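PDB 1XX7: oxetanocin-like protein, which probably hydrolyses 2'-deoxyribonucleoside 5'-phosphates to the deoxyribonucleoside and phosphate, as a homodimeric, metal-dependent phosphohydrolase of the HD-domain family. Local coordinates for residues A[28-33]-A[151-156]; A[39-44]-A[74-79]. All coordinates share one frame; numbering follows the deposited sequence.

Interaction 1 (A[28-33]-A[151-156]); sequences LIKGVP and LSEFWN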
# COMPACT_ATOMS: atom_id res chain seq x y z
N LEU A 28 -6.65 -10.50 -4.77
CA LEU A 28 -6.15 -9.33 -5.42
C LEU A 28 -7.01 -8.97 -6.62
O LEU A 28 -7.39 -7.80 -6.83
CB LEU A 28 -4.69 -9.58 -5.79
CG LEU A 28 -3.83 -8.59 -6.54
CD1 LEU A 28 -2.34 -8.92 -6.43
CD2 LEU A 28 -4.26 -8.57 -8.02
N ILE A 29 -7.36 -10.00 -7.36
CA ILE A 29 -8.23 -9.88 -8.50
C ILE A 29 -9.68 -9.49 -8.13
O ILE A 29 -10.34 -8.83 -8.91
CB ILE A 29 -8.18 -11.18 -9.34
CG1 ILE A 29 -6.76 -11.33 -9.93
CG2 ILE A 29 -9.19 -11.11 -10.48
CD1 ILE A 29 -6.46 -12.62 -10.53
N LYS A 30 -10.16 -9.94 -6.97
CA LYS A 30 -11.38 -9.49 -6.40
C LYS A 30 -11.40 -8.00 -5.98
O LYS A 30 -12.46 -7.48 -5.75
CB LYS A 30 -11.75 -10.33 -5.19
CG LYS A 30 -12.20 -11.72 -5.53
CD LYS A 30 -13.60 -11.68 -6.07
CE LYS A 30 -14.07 -13.02 -6.52
NZ LYS A 30 -15.58 -12.91 -6.66
N GLY A 31 -10.26 -7.35 -5.85
CA GLY A 31 -10.23 -5.96 -5.41
C GLY A 31 -9.90 -5.79 -3.95
O GLY A 31 -9.98 -4.68 -3.42
N VAL A 32 -9.58 -6.87 -3.26
CA VAL A 32 -9.12 -6.74 -1.88
C VAL A 32 -7.81 -5.95 -1.94
O VAL A 32 -6.89 -6.35 -2.66
CB VAL A 32 -8.89 -8.08 -1.21
CG1 VAL A 32 -8.19 -7.86 0.21
CG2 VAL A 32 -10.18 -8.84 -1.09
N PRO A 33 -7.75 -4.82 -1.22
CA PRO A 33 -6.69 -3.80 -1.40
C PRO A 33 -5.23 -4.11 -1.00
O PRO A 33 -4.28 -3.61 -1.66
CB PRO A 33 -7.22 -2.57 -0.62
CG PRO A 33 -8.14 -3.08 0.35
CD PRO A 33 -8.79 -4.35 -0.27
N LEU A 151 -16.92 -11.95 -2.14
CA LEU A 151 -16.13 -13.13 -1.80
C LEU A 151 -16.99 -14.35 -1.36
O LEU A 151 -16.45 -15.28 -0.79
CB LEU A 151 -15.20 -12.78 -0.62
CG LEU A 151 -14.29 -11.56 -0.76
CD1 LEU A 151 -13.31 -11.56 0.41
CD2 LEU A 151 -13.52 -11.57 -2.10
N SER A 152 -18.30 -14.34 -1.60
CA SER A 152 -19.19 -15.45 -1.15
C SER A 152 -18.82 -16.82 -1.73
O SER A 152 -18.98 -17.84 -1.08
CB SER A 152 -20.65 -15.13 -1.52
OG SER A 152 -20.81 -15.19 -2.94
N GLU A 153 -18.34 -16.84 -2.96
CA GLU A 153 -17.91 -18.06 -3.60
C GLU A 153 -16.85 -18.83 -2.79
O GLU A 153 -16.75 -20.07 -2.92
CB GLU A 153 -17.33 -17.75 -4.99
CG GLU A 153 -16.07 -16.92 -4.89
CD GLU A 153 -15.47 -16.56 -6.22
OE1 GLU A 153 -14.76 -17.42 -6.81
OE2 GLU A 153 -15.67 -15.42 -6.65
N PHE A 154 -16.03 -18.11 -1.99
CA PHE A 154 -14.89 -18.75 -1.32
C PHE A 154 -15.37 -19.70 -0.24
O PHE A 154 -14.68 -20.64 0.13
CB PHE A 154 -13.91 -17.70 -0.76
CG PHE A 154 -13.09 -17.04 -1.82
CD1 PHE A 154 -12.03 -17.71 -2.39
CD2 PHE A 154 -13.40 -15.78 -2.29
CE1 PHE A 154 -11.28 -17.09 -3.41
CE2 PHE A 154 -12.64 -15.18 -3.27
CZ PHE A 154 -11.61 -15.81 -3.83
N TRP A 155 -16.58 -19.47 0.23
CA TRP A 155 -17.24 -20.34 1.18
C TRP A 155 -17.66 -21.69 0.59
O TRP A 155 -17.99 -22.62 1.34
CB TRP A 155 -18.46 -19.62 1.70
CG TRP A 155 -18.10 -18.37 2.44
CD1 TRP A 155 -17.79 -17.13 1.90
CD2 TRP A 155 -18.01 -18.22 3.86
NE1 TRP A 155 -17.52 -16.24 2.91
CE2 TRP A 155 -17.65 -16.89 4.12
CE3 TRP A 155 -18.19 -19.11 4.93
CZ2 TRP A 155 -17.46 -16.42 5.41
CZ3 TRP A 155 -18.01 -18.64 6.20
CH2 TRP A 155 -17.64 -17.31 6.44
N ASN A 156 -17.67 -21.80 -0.74
CA ASN A 156 -18.03 -23.05 -1.39
C ASN A 156 -17.00 -24.14 -1.08
O ASN A 156 -17.28 -25.33 -1.27
CB ASN A 156 -18.19 -22.86 -2.93
CG ASN A 156 -19.38 -21.96 -3.30
OD1 ASN A 156 -20.33 -21.82 -2.52
ND2 ASN A 156 -19.33 -21.37 -4.50
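Lys30 runs its side chain past Leu151 and Phe154 to reach Glu153, and in doing so ties the C-terminal end of helix 25-30 to the short 3-10 segment 152-155 of this all-helical HD domain. The helix stops at Gly31 in a Schellman motif, where the positive phi (99°) suits a glycine. Lys30 is bent at chi2 (-76°), which turns CD away from a fully extended course; beyond that the chain runs straight. CG of Lys30 packs 3.7 Å from CD2 of Leu151, the two side chains sliding past each other in opposite directions, and CE of Lys30 comes obliquely to the Phe154 ring, 4.2 Å from CE2. Lysine and glutamate then meet tip to tip in a salt bridge. The modelled separation of NZ from OE2 is doubtfully short, since OE2 is also modelled too close to CE of Lys30, so the pairing is better trusted than its length. NZ has a second partner in the carbonyl oxygen of Asn150, just ahead of the 3-10 segment. An alanine in place of Lys30 would probably leave Glu153 without its positive mate and Asn150 O without its bond from NZ, and strip CG and CE from beside CE2 of Phe154, with only CB still near Leu151. Trp27, on helix 25-30, touches Leu151 and Val32 and meets the Phe154 ring, while Tyr143 of helix 123-145 also packs on Val32 and Leu151. Beside this, CG2 of Val32 makes a looser apolar contact with CD1 of Leu151, at 4.4 Å.

Interaction 2 (A[39-44]-A[74-79]); sequences ADHSYR and IHDLGE. With NI (nickel (II) ion), chain G.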
# COMPACT_ATOMS: atom_id res chain seq x y z
N ALA A 39 3.18 -16.57 1.90
CA ALA A 39 3.79 -16.86 3.18
C ALA A 39 2.85 -16.60 4.36
O ALA A 39 2.86 -17.37 5.31
CB ALA A 39 5.03 -16.09 3.34
N ASP A 40 2.11 -15.50 4.31
CA ASP A 40 1.06 -15.16 5.30
C ASP A 40 0.08 -16.35 5.42
O ASP A 40 -0.25 -16.83 6.51
CB ASP A 40 0.27 -13.92 4.82
CG ASP A 40 0.96 -12.59 5.14
OD1 ASP A 40 1.67 -12.50 6.21
OD2 ASP A 40 0.79 -11.63 4.29
N HIS A 41 -0.40 -16.77 4.26
CA HIS A 41 -1.30 -17.86 4.10
C HIS A 41 -0.72 -19.15 4.64
O HIS A 41 -1.38 -19.82 5.42
CB HIS A 41 -1.58 -18.05 2.60
CG HIS A 41 -2.19 -19.35 2.28
ND1 HIS A 41 -3.40 -19.75 2.81
CD2 HIS A 41 -1.76 -20.37 1.50
CE1 HIS A 41 -3.70 -20.95 2.35
NE2 HIS A 41 -2.74 -21.34 1.55
N SER A 42 0.49 -19.47 4.20
CA SER A 42 1.19 -20.69 4.56
C SER A 42 1.56 -20.80 6.03
O SER A 42 1.56 -21.92 6.59
CB SER A 42 2.46 -20.86 3.74
OG SER A 42 2.17 -21.03 2.39
N TYR A 43 1.87 -19.66 6.64
CA TYR A 43 2.01 -19.58 8.08
C TYR A 43 0.77 -20.06 8.83
O TYR A 43 0.88 -20.89 9.78
CB TYR A 43 2.32 -18.15 8.57
CG TYR A 43 2.24 -18.16 10.06
CD1 TYR A 43 3.23 -18.82 10.81
CD2 TYR A 43 1.16 -17.68 10.71
CE1 TYR A 43 3.14 -18.93 12.18
CE2 TYR A 43 1.05 -17.78 12.11
CZ TYR A 43 2.06 -18.42 12.82
OH TYR A 43 2.00 -18.57 14.17
N ARG A 44 -0.40 -19.51 8.50
CA ARG A 44 -1.63 -19.89 9.24
C ARG A 44 -2.10 -21.30 8.91
O ARG A 44 -2.72 -21.97 9.76
CB ARG A 44 -2.77 -18.89 9.11
CG ARG A 44 -3.75 -19.04 10.26
CD ARG A 44 -4.73 -17.93 10.42
NE ARG A 44 -5.63 -17.85 9.29
CZ ARG A 44 -6.64 -17.00 9.18
NH1 ARG A 44 -6.96 -16.19 10.18
NH2 ARG A 44 -7.36 -17.00 8.08
N ILE A 74 5.81 -26.84 3.16
CA ILE A 74 6.25 -26.90 1.75
C ILE A 74 5.09 -26.79 0.74
O ILE A 74 5.32 -26.65 -0.44
CB ILE A 74 7.13 -28.14 1.47
CG1 ILE A 74 6.36 -29.44 1.71
CG2 ILE A 74 8.40 -28.12 2.40
CD1 ILE A 74 5.56 -29.94 0.56
N HIS A 75 3.85 -26.83 1.21
CA HIS A 75 2.76 -27.15 0.29
C HIS A 75 2.53 -26.12 -0.85
O HIS A 75 2.12 -26.52 -1.95
CB HIS A 75 1.49 -27.47 1.04
CG HIS A 75 0.65 -26.28 1.32
ND1 HIS A 75 0.91 -25.42 2.35
CD2 HIS A 75 -0.42 -25.78 0.67
CE1 HIS A 75 0.04 -24.43 2.33
NE2 HIS A 75 -0.79 -24.63 1.33
N ASP A 76 2.83 -24.84 -0.61
CA ASP A 76 2.69 -23.80 -1.63
C ASP A 76 4.05 -23.20 -2.00
O ASP A 76 4.09 -22.18 -2.69
CB ASP A 76 1.75 -22.70 -1.14
CG ASP A 76 0.29 -23.08 -1.29
OD1 ASP A 76 -0.01 -24.10 -1.92
OD2 ASP A 76 -0.59 -22.36 -0.78
N LEU A 77 5.14 -23.86 -1.62
CA LEU A 77 6.47 -23.35 -1.89
C LEU A 77 6.83 -23.32 -3.39
O LEU A 77 7.63 -22.47 -3.83
CB LEU A 77 7.48 -24.19 -1.13
CG LEU A 77 8.92 -23.71 -1.02
CD1 LEU A 77 9.05 -22.17 -0.69
CD2 LEU A 77 9.59 -24.58 0.04
N GLY A 78 6.23 -24.23 -4.17
CA GLY A 78 6.34 -24.20 -5.62
C GLY A 78 5.80 -22.92 -6.27
O GLY A 78 6.17 -22.59 -7.42
N GLU A 79 4.96 -22.20 -5.53
CA GLU A 79 4.44 -20.91 -5.97
C GLU A 79 5.49 -19.80 -5.95
O GLU A 79 5.31 -18.79 -6.61
CB GLU A 79 3.18 -20.52 -5.17
CG GLU A 79 2.11 -21.58 -5.31
CD GLU A 79 0.74 -21.22 -4.75
OE1 GLU A 79 0.60 -20.28 -3.92
OE2 GLU A 79 -0.19 -21.93 -5.13
NI NI G . -2.26 -23.14 0.31
O HOH W 1 3.85 -23.38 1.67
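The metal site of the HD domain is built here: His41 from helix 38-58 and the His75-Asp76 pair that names the family converge on one nickel ion, with Asp132 as the fourth protein ligand. His41 binds through NE2 at 2.2 Å, His75 through NE2 at 2.3 Å and Asp76 through OD2 at 2.1 Å. The other carboxylate oxygen of Asp76, OD1, stays 3.3 Å from the nickel, so this aspartate binds essentially through one oxygen. OD2 of Asp76 lies at the edge of the His41 ring, near its plane and 3.2 Å from CD2 of His41; the two side chains cross at about a right angle, with ring and carboxylate planes 25° apart. The imidazoles of His41 and His75 are inclined at 66° and meet at the ion through their NE2 atoms. In His41, CG is anti to the backbone N (chi1 164°). Second-shell bonds fix how both rings are turned: ND1 of His41 is hydrogen-bonded to Asp135, and ND1 of His75 to the carbonyl oxygen of Ala72. Asp135 would probably make the His41 ring more electron-rich. A water also bridges the segments, accepting from N of Asp76 at 2.9 Å and donating to OG of Ser42 at 3.0 Å; OG bonds in addition to the carbonyl oxygen of Val38. Asp76 is third in the type I turn from Ile74 to Leu77 and first in the next, to Glu79, in the link between helices 65-74 and 79-82, which faces helix 38-58 while helix 123-145 brings in Asp132 and Asp135.

How the interactions relate
Interaction 2 holds three of the four nickel ligands near the middle of the chain, about 7 Å from its centre; interaction 1 lies toward the periphery, about 16 Å out. The contact centres are about 19 Å apart and the nearest atoms about 10 Å, so the two do not touch. Phe154 brings interaction 1 to about 11 Å from the nickel, measured from its side chain. The chain links them directly: helix 25-30, in interaction 1, is followed by helix 38-58, which supplies His41. Helix 123-145 reaches both, with Tyr143 at interaction 1 and Asp132 at the metal.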